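Local coordinates for periplasmic binding protein/LacI transcriptional regulator (Clostridium phytofermentans, PDB 3BRS), which probably binds a sugar outside the cell membrane and delivers it to a transport system, as periplasmic binding proteins of the LacI-related family do, at residues A[118-123]-A[151-156]; A[123-128]-A[157-162]. All coordinates share one frame; numbering follows the deposited sequence.

Contact 1: residues A[118-123]-A[151-156]; sequences IRIGAV and EGLKIG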
loop_
_atom_site.group_PDB
_atom_site.type_symbol
_atom_site.label_atom_id
_atom_site.label_comp_id
_atom_site.label_asym_id
_atom_site.label_seq_id
_atom_site.Cartn_x
_atom_site.Cartn_y
_atom_site.Cartn_z
ATOM N N ILE A 118 -2.010 8.454 10.433
ATOM C CA ILE A 118 -2.095 9.119 11.736
ATOM C C ILE A 118 -0.806 9.019 12.541
ATOM O O ILE A 118 -0.414 10.033 13.206
ATOM C CB ILE A 118 -3.293 8.532 12.636
ATOM C CG1 ILE A 118 -4.654 8.791 11.966
ATOM C CG2 ILE A 118 -3.276 9.155 14.035
ATOM C CD1 ILE A 118 -5.849 8.389 12.815
ATOM N N ARG A 119 -0.139 7.859 12.601
ATOM C CA ARG A 119 1.052 7.843 13.508
ATOM C C ARG A 119 2.178 8.622 12.837
ATOM O O ARG A 119 2.882 9.409 13.462
ATOM C CB ARG A 119 1.561 6.445 13.824
ATOM C CG ARG A 119 0.640 5.611 14.704
ATOM C CD ARG A 119 0.684 4.171 14.289
ATOM N NE ARG A 119 1.488 3.181 15.053
ATOM C CZ ARG A 119 2.300 3.394 16.112
ATOM N NH1 ARG A 119 2.494 4.613 16.642
ATOM N NH2 ARG A 119 2.981 2.370 16.637
ATOM N N ILE A 120 2.306 8.493 11.539
ATOM C CA ILE A 120 3.329 9.306 10.838
ATOM C C ILE A 120 2.913 10.847 10.870
ATOM O O ILE A 120 3.798 11.732 10.998
ATOM C CB ILE A 120 3.695 8.545 9.473
ATOM C CG1 ILE A 120 5.093 7.897 9.444
ATOM C CG2 ILE A 120 2.996 9.073 8.214
ATOM C CD1 ILE A 120 6.271 8.751 9.752
ATOM N N GLY A 121 1.590 11.162 10.843
ATOM C CA GLY A 121 1.158 12.562 11.008
ATOM C C GLY A 121 1.644 13.131 12.317
ATOM O O GLY A 121 2.083 14.287 12.403
ATOM N N ALA A 122 1.551 12.318 13.368
ATOM C CA ALA A 122 1.905 12.787 14.723
ATOM C C ALA A 122 3.383 12.970 14.864
ATOM O O ALA A 122 3.817 13.911 15.511
ATOM C CB ALA A 122 1.349 11.921 15.833
ATOM N N VAL A 123 4.187 12.108 14.262
ATOM C CA VAL A 123 5.650 12.358 14.225
ATOM C C VAL A 123 5.941 13.721 13.520
ATOM O O VAL A 123 6.735 14.514 14.002
ATOM C CB VAL A 123 6.386 11.166 13.480
ATOM C CG1 VAL A 123 7.839 11.543 13.122
ATOM C CG2 VAL A 123 6.344 9.864 14.319
ATOM N N GLU A 151 -5.463 10.697 4.468
ATOM C CA GLU A 151 -6.487 11.017 5.508
ATOM C C GLU A 151 -5.983 10.872 6.891
ATOM O O GLU A 151 -6.058 11.833 7.726
ATOM C CB GLU A 151 -7.691 10.079 5.321
ATOM C CG GLU A 151 -8.867 10.314 6.292
ATOM C CD GLU A 151 -9.898 9.147 6.261
ATOM O OE1 GLU A 151 -10.048 8.489 5.162
ATOM O OE2 GLU A 151 -10.573 8.903 7.314
ATOM N N GLY A 152 -5.393 9.705 7.162
ATOM C CA GLY A 152 -4.603 9.498 8.407
ATOM C C GLY A 152 -3.630 10.567 8.671
ATOM O O GLY A 152 -3.640 11.153 9.733
ATOM N N LEU A 153 -2.721 10.813 7.718
ATOM C CA LEU A 153 -1.745 11.870 7.839
ATOM C C LEU A 153 -2.263 13.224 8.380
ATOM O O LEU A 153 -1.671 13.770 9.273
ATOM C CB LEU A 153 -1.068 12.104 6.487
ATOM C CG LEU A 153 0.102 13.150 6.402
ATOM C CD1 LEU A 153 1.307 12.747 7.256
ATOM C CD2 LEU A 153 0.536 13.323 4.945
ATOM N N LYS A 154 -3.327 13.749 7.753
ATOM C CA LYS A 154 -3.944 14.988 8.020
ATOM C C LYS A 154 -4.610 14.970 9.396
ATOM O O LYS A 154 -4.413 15.864 10.192
ATOM C CB LYS A 154 -4.975 15.296 6.931
ATOM C CG LYS A 154 -4.397 15.546 5.611
ATOM C CD LYS A 154 -5.467 15.996 4.604
ATOM C CE LYS A 154 -4.771 16.284 3.238
ATOM N NZ LYS A 154 -5.658 16.061 2.045
ATOM N N ILE A 155 -5.350 13.925 9.700
ATOM C CA ILE A 155 -5.764 13.663 11.084
ATOM C C ILE A 155 -4.650 13.697 12.108
ATOM O O ILE A 155 -4.752 14.419 13.123
ATOM C CB ILE A 155 -6.571 12.334 11.230
ATOM C CG1 ILE A 155 -7.835 12.358 10.311
ATOM C CG2 ILE A 155 -6.978 12.133 12.704
ATOM C CD1 ILE A 155 -8.465 10.916 10.084
ATOM N N GLY A 156 -3.576 12.962 11.903
ATOM C CA GLY A 156 -2.523 13.026 12.927
ATOM C C GLY A 156 -1.847 14.412 12.993
ATOM O O GLY A 156 -1.112 14.695 13.983
#
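Segments 118-123 and 151-156 of two helices approach to 6.5 Å between axes, their directions differing by 40°, a closeness made possible here by glycines at the crossing. Backbone meets backbone through three glycines. Gly121 and Gly156 present bare CA atoms where a CB would collide with the partner helix, and Gly152 does the same beside the backbone N of Ile118. The CA atoms of Ile118 and Gly156 are therefore 4.1 Å apart. Weak CA-H...O contacts follow: Ile118 CA lies 3.2 Å from Gly152 O, and Gly121 CA lies 3.5 Å from Leu153 O.

Apolar side chains flank this seam. Ile118 lays CG1 over Gly152, and its CD1 crosses Ile155 obliquely, 3.9 Å from the CG2 of that residue; branched Ile155 fills the outer margin. Leu153 starts away from the partner, but with CG anti to its backbone N (chi1 -176°) it swings CD1 back to 3.8 Å from Gly121 CA. There CD1 also meets Ile120 CG2.

Ile120 reaches on to Val221 and Ile223 of strand 219-224 and to strand 240-243, so helix 113-127 rests on the mixed sheet, with helix 144-157 packed alongside it.

Contact 2: residues A[123-128]-A[157-162]; sequences VTKNLV and LSDDSN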
loop_
_atom_site.group_PDB
_atom_site.type_symbol
_atom_site.label_atom_id
_atom_site.label_comp_id
_atom_site.label_asym_id
_atom_site.label_seq_id
_atom_site.Cartn_x
_atom_site.Cartn_y
_atom_site.Cartn_z
ATOM N N VAL A 123 4.187 12.108 14.262
ATOM C CA VAL A 123 5.650 12.358 14.225
ATOM C C VAL A 123 5.941 13.721 13.520
ATOM O O VAL A 123 6.735 14.514 14.002
ATOM C CB VAL A 123 6.386 11.166 13.480
ATOM C CG1 VAL A 123 7.839 11.543 13.122
ATOM C CG2 VAL A 123 6.344 9.864 14.319
ATOM N N THR A 124 5.270 13.955 12.376
ATOM C CA THR A 124 5.486 15.121 11.536
ATOM C C THR A 124 5.068 16.384 12.275
ATOM O O THR A 124 5.764 17.400 12.199
ATOM C CB THR A 124 4.778 15.035 10.157
ATOM O OG1 THR A 124 5.107 13.803 9.478
ATOM C CG2 THR A 124 5.271 16.155 9.274
ATOM N N LYS A 125 3.950 16.331 13.004
ATOM C CA LYS A 125 3.526 17.473 13.864
ATOM C C LYS A 125 4.618 17.820 14.828
ATOM O O LYS A 125 4.913 18.985 15.005
ATOM C CB LYS A 125 2.277 17.077 14.647
ATOM C CG LYS A 125 1.534 18.197 15.377
ATOM C CD LYS A 125 0.266 17.594 15.896
ATOM C CE LYS A 125 -0.698 18.616 16.491
ATOM N NZ LYS A 125 -1.732 17.889 17.333
ATOM N N ASN A 126 5.259 16.847 15.452
ATOM C CA ASN A 126 6.328 17.226 16.359
ATOM C C ASN A 126 7.539 17.856 15.608
ATOM O O ASN A 126 8.169 18.786 16.111
ATOM C CB ASN A 126 6.745 16.026 17.149
ATOM C CG ASN A 126 7.761 16.352 18.223
ATOM O OD1 ASN A 126 7.578 17.257 19.046
ATOM N ND2 ASN A 126 8.826 15.585 18.254
ATOM N N LEU A 127 7.853 17.382 14.394
ATOM C CA LEU A 127 8.987 17.992 13.654
ATOM C C LEU A 127 8.808 19.464 13.245
ATOM O O LEU A 127 9.749 20.253 13.278
ATOM C CB LEU A 127 9.361 17.156 12.427
ATOM C CG LEU A 127 9.834 15.741 12.721
ATOM C CD1 LEU A 127 9.911 14.998 11.422
ATOM C CD2 LEU A 127 11.172 15.748 13.457
ATOM N N VAL A 128 7.597 19.839 12.877
ATOM C CA VAL A 128 7.299 21.234 12.507
ATOM C C VAL A 128 6.688 22.072 13.699
ATOM O O VAL A 128 6.017 23.103 13.476
ATOM C CB VAL A 128 6.429 21.310 11.218
ATOM C CG1 VAL A 128 7.002 20.425 10.158
ATOM C CG2 VAL A 128 5.106 20.849 11.511
ATOM N N LEU A 157 -2.074 15.286 12.000
ATOM C CA LEU A 157 -1.422 16.651 12.037
ATOM C C LEU A 157 -2.281 17.675 12.797
ATOM O O LEU A 157 -1.756 18.715 13.239
ATOM C CB LEU A 157 -1.052 17.181 10.656
ATOM C CG LEU A 157 0.216 16.616 9.970
ATOM C CD1 LEU A 157 0.170 16.642 8.405
ATOM C CD2 LEU A 157 1.472 17.287 10.457
ATOM N N SER A 158 -3.594 17.360 12.961
ATOM C CA SER A 158 -4.523 18.204 13.773
ATOM C C SER A 158 -4.616 19.572 13.123
ATOM O O SER A 158 -4.851 19.685 11.895
ATOM C CB SER A 158 -3.940 18.484 15.151
ATOM O OG SER A 158 -4.156 17.449 16.050
ATOM N N ASP A 159 -4.378 20.598 13.977
ATOM C CA ASP A 159 -4.319 22.010 13.574
ATOM C C ASP A 159 -3.217 22.280 12.529
ATOM O O ASP A 159 -3.459 22.938 11.501
ATOM C CB ASP A 159 -4.229 22.948 14.792
ATOM C CG ASP A 159 -3.153 22.521 15.793
ATOM O OD1 ASP A 159 -3.308 21.478 16.464
ATOM O OD2 ASP A 159 -2.138 23.234 15.922
ATOM N N ASP A 160 -2.046 21.706 12.752
ATOM C CA ASP A 160 -0.960 21.739 11.775
ATOM C C ASP A 160 -1.168 21.142 10.353
ATOM O O ASP A 160 -0.219 21.051 9.573
ATOM C CB ASP A 160 0.288 21.130 12.448
ATOM C CG ASP A 160 0.635 21.850 13.737
ATOM O OD1 ASP A 160 0.363 23.058 13.748
ATOM O OD2 ASP A 160 1.172 21.261 14.712
ATOM N N SER A 161 -2.383 20.739 9.987
ATOM C CA SER A 161 -2.561 20.065 8.685
ATOM C C SER A 161 -2.557 21.062 7.506
ATOM O O SER A 161 -2.342 20.700 6.334
ATOM C CB SER A 161 -3.805 19.158 8.687
ATOM O OG SER A 161 -4.918 19.953 8.354
ATOM N N ASN A 162 -2.731 22.338 7.822
ATOM C CA ASN A 162 -2.544 23.426 6.879
ATOM C C ASN A 162 -1.037 23.665 6.562
ATOM O O ASN A 162 -0.719 24.459 5.699
ATOM C CB ASN A 162 -3.162 24.705 7.502
ATOM C CG ASN A 162 -2.417 25.171 8.763
ATOM O OD1 ASN A 162 -2.286 26.366 9.004
ATOM N ND2 ASN A 162 -1.911 24.238 9.551
#
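The C-terminal end of helix 113-127 meets the turn that leads from helix 144-157 into strand 164-169, a helix-to-strand connection in one of the two alpha/beta lobes of a periplasmic binding protein fold. Ser158 is the first residue to leave helical backbone angles, and its positive phi of 63° redirects the chain into a short 3-10 segment beginning at Asp159.

The apolar part of the contact is its buried side. Leu157 brings CD2 to 4.0 Å from Thr124 CB, and the two side chains cross obliquely. Thr124 suits this place because its CG2 adds to the apolar surface while OG1, beside its own backbone N, is hydrogen-bonded to Ile120 O within the same helix. Thr124 and Leu157 both also pack on Ile134 of strand 133-138, beneath the helices.

Polar contacts belong to Lys125. With CG anti to the backbone N (chi1 -168°) and all later torsions extended, its chain crosses to the turn and runs along it. The methylenes pass Leu157 O, CE coming within 3.4 Å of it. Asp160 meets this chain at about a right angle, its OD2 3.2 Å from Lys125 CG but 5.2 Å from Lys125 NZ. Asp159 OD1 lies 4.0 Å from Lys125 NZ, too far for a salt bridge, although both carboxylates would probably help to stabilise the ammonium charge. A long flexible lysine can thus carry its charge past the apolar seam to the turn, where Lys125 NZ donates a 2.8 Å hydrogen bond to Ser158 OG.

Contacts 1 and 2 follow one another along the same pair of elements, their centres 8 Å apart. Helix 113-127 supplies 118-123 and 123-128, sharing Val123; 151-156 lies on helix 144-157, and 157-162 follows as the chain turns into strand 164-169. Along the chain the order is 118-123, 123-128, 151-156, 157-162, with strand 133-138 between the helices. The contacts touch directly, as where Leu157 CD2 approaches Gly121 O. A tight helix crossing thus gives way to a less close approach, bridged by Lys125. Both lie where the two helices and the turn pack together beside the mixed sheet of one lobe in this probable sugar-binding protein.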